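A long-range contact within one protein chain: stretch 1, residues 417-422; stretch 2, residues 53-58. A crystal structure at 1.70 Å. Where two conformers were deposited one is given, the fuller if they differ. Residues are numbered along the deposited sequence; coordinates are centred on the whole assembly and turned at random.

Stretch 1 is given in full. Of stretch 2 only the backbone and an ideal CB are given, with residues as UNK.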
# COMPACT_ATOMS: atom_id res chain seq x y z
N GLN A 417 8.21 -12.34 -8.11
CA GLN A 417 9.41 -12.51 -7.34
C GLN A 417 9.15 -13.42 -6.18
O GLN A 417 8.01 -13.82 -5.94
CB GLN A 417 9.92 -11.13 -6.89
CG GLN A 417 10.60 -10.36 -8.01
CD GLN A 417 11.09 -9.03 -7.51
OE1 GLN A 417 10.28 -8.14 -7.21
NE2 GLN A 417 12.41 -8.89 -7.37
N THR A 418 10.23 -13.82 -5.48
CA THR A 418 10.06 -14.57 -4.25
C THR A 418 10.42 -13.73 -3.04
O THR A 418 11.28 -12.85 -3.08
CB THR A 418 10.86 -15.86 -4.23
OG1 THR A 418 10.48 -16.63 -3.07
CG2 THR A 418 12.40 -15.60 -4.26
N VAL A 419 9.71 -13.97 -1.94
CA VAL A 419 10.10 -13.48 -0.62
C VAL A 419 11.47 -14.04 -0.30
O VAL A 419 11.73 -15.20 -0.57
CB VAL A 419 9.11 -14.00 0.45
CG1 VAL A 419 9.69 -13.86 1.90
CG2 VAL A 419 7.79 -13.29 0.30
N VAL A 420 12.34 -13.23 0.29
CA VAL A 420 13.68 -13.68 0.67
C VAL A 420 13.91 -13.25 2.12
O VAL A 420 13.69 -12.07 2.48
CB VAL A 420 14.80 -13.04 -0.23
CG1 VAL A 420 16.20 -13.46 0.26
CG2 VAL A 420 14.61 -13.45 -1.69
N ARG A 421 14.30 -14.20 2.95
CA ARG A 421 14.52 -13.97 4.39
C ARG A 421 15.67 -14.80 4.92
O ARG A 421 15.57 -16.03 5.05
CB ARG A 421 13.28 -14.31 5.20
CG ARG A 421 12.08 -13.39 4.89
CD ARG A 421 10.92 -13.69 5.76
NE ARG A 421 9.77 -12.83 5.44
CZ ARG A 421 8.58 -13.00 6.00
NH1 ARG A 421 8.38 -14.00 6.85
NH2 ARG A 421 7.56 -12.19 5.69
N ASN A 422 16.74 -14.11 5.31
CA ASN A 422 17.89 -14.76 5.89
C ASN A 422 17.97 -14.59 7.40
O ASN A 422 17.55 -13.59 7.94
CB ASN A 422 19.16 -14.28 5.18
CG ASN A 422 19.20 -14.75 3.74
OD1 ASN A 422 19.02 -15.95 3.49
ND2 ASN A 422 19.35 -13.83 2.80
N UNK A 53 3.14 -5.40 3.81
CA UNK A 53 4.53 -5.32 4.21
C UNK A 53 4.95 -6.45 5.12
O UNK A 53 6.10 -6.90 5.02
CB UNK A 53 4.80 -3.98 4.90
N UNK A 54 4.07 -6.92 6.01
CA UNK A 54 4.37 -8.08 6.83
C UNK A 54 4.63 -9.31 5.95
O UNK A 54 5.42 -10.18 6.30
CB UNK A 54 3.22 -8.35 7.81
N UNK A 55 4.03 -9.34 4.78
CA UNK A 55 4.19 -10.47 3.86
C UNK A 55 5.35 -10.27 2.83
O UNK A 55 5.34 -10.87 1.75
CB UNK A 55 2.87 -10.69 3.11
N UNK A 56 6.37 -9.49 3.21
CA UNK A 56 7.47 -9.18 2.35
C UNK A 56 8.80 -9.65 2.93
O UNK A 56 8.86 -10.45 3.89
CB UNK A 56 7.51 -7.67 2.08
N UNK A 57 9.87 -9.14 2.35
CA UNK A 57 11.21 -9.56 2.70
C UNK A 57 11.84 -8.69 3.75
O UNK A 57 12.92 -9.04 4.23
CB UNK A 57 12.10 -9.58 1.45
N UNK A 58 11.24 -7.53 4.03
CA UNK A 58 11.97 -6.49 4.78
C UNK A 58 11.49 -6.17 6.19
O UNK A 58 12.07 -5.27 6.89
CB UNK A 58 11.93 -5.19 3.97

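Position 53 lies in the helical part of the stretch (phi/psi -80/-36°), and nothing of stretch 1 comes within 5.5 Å of its ideal CB. Stretch 1 therefore places no constraint on it, and almost any helix-compatible residue would suit. The deposited residue is Asp53, whose carboxylate is hydrogen-bonded elsewhere in the structure.

Position 54, also helical, directs its CA-to-CB bond away from stretch 1, so the side chain is again left open by this contact. What matters here is the backbone: the carbonyl O of 54 lies 3.0 Å from Arg421 NH2, near the plane of the guanidinium. Ala54 is found, its methyl group taking no part.

At position 55 the chain leaves helical phi/psi (-92/29°), and CA-to-CB again points away. Many side chains would be accepted as far as stretch 1 is concerned. The residue is Met55, present as selenomethionine; its share in the contact comes through the main chain, with Met55 O 3.7 Å from Val419 CG2.

Position 56 has an extended backbone at -121/-166°, a combination that glycine adopts readily but that does not exclude other residues. The ideal CB points away and meets nothing of stretch 1, so the contact itself does not demand a small residue. The carbonyl, by contrast, faces the arginine. The residue is Gly56, and its O accepts two hydrogen bonds from one guanidinium edge, from Arg421 NE at 3.0 Å and from Arg421 NH2 at 2.8 Å. The arginine side chain is extended (chi2 and chi3 both t), and its end comes nearer to stretch 2 than its sideways CA-to-CB bond would suggest.

Position 57 is the most informative. Its CA-to-CB bond runs sideways to stretch 1, and the ideal CB lies only 3.1 Å from Val420 O, which leaves little room for bulk beside that carbonyl. Nearby, the backbone N of Val420 offers a donor. A short side chain with an acceptor would suit best: serine fits well, and threonine or aspartate might be considered on polarity, though each brings more atoms. The residue is Ser57, in the m rotamer, and Val420 N donates to Ser57 OG at 2.8 Å in a nearly linear bond (169°). A water hydrogen-bonded to Ser57 OG (2.7 Å) also donates to Thr418 O (2.8 Å), extending the link along stretch 1.

At 58 CA-to-CB points away and the ideal CB meets nothing of stretch 1, so polar or apolar residues would both suit; Asp58 is found, hydrogen-bonded elsewhere in the structure.

Stretch 2 53-58: DAMGSD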
# COMPACT_ATOMS: atom_id res chain seq x y z
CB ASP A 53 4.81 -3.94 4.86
CG ASP A 53 4.76 -2.82 3.84
OD1 ASP A 53 5.16 -3.03 2.65
OD2 ASP A 53 4.34 -1.71 4.21
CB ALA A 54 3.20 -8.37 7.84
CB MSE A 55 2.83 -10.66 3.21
CG MSE A 55 1.79 -11.18 4.23
SE MSE A 55 0.01 -11.16 3.56
CE MSE A 55 0.09 -12.58 2.23
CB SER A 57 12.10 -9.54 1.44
OG SER A 57 11.62 -10.49 0.48
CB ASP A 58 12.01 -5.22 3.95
CG ASP A 58 12.60 -5.46 2.57
OD1 ASP A 58 13.63 -6.18 2.54
OD2 ASP A 58 11.98 -5.01 1.57
O HOH W 1 12.09 -10.28 -2.22
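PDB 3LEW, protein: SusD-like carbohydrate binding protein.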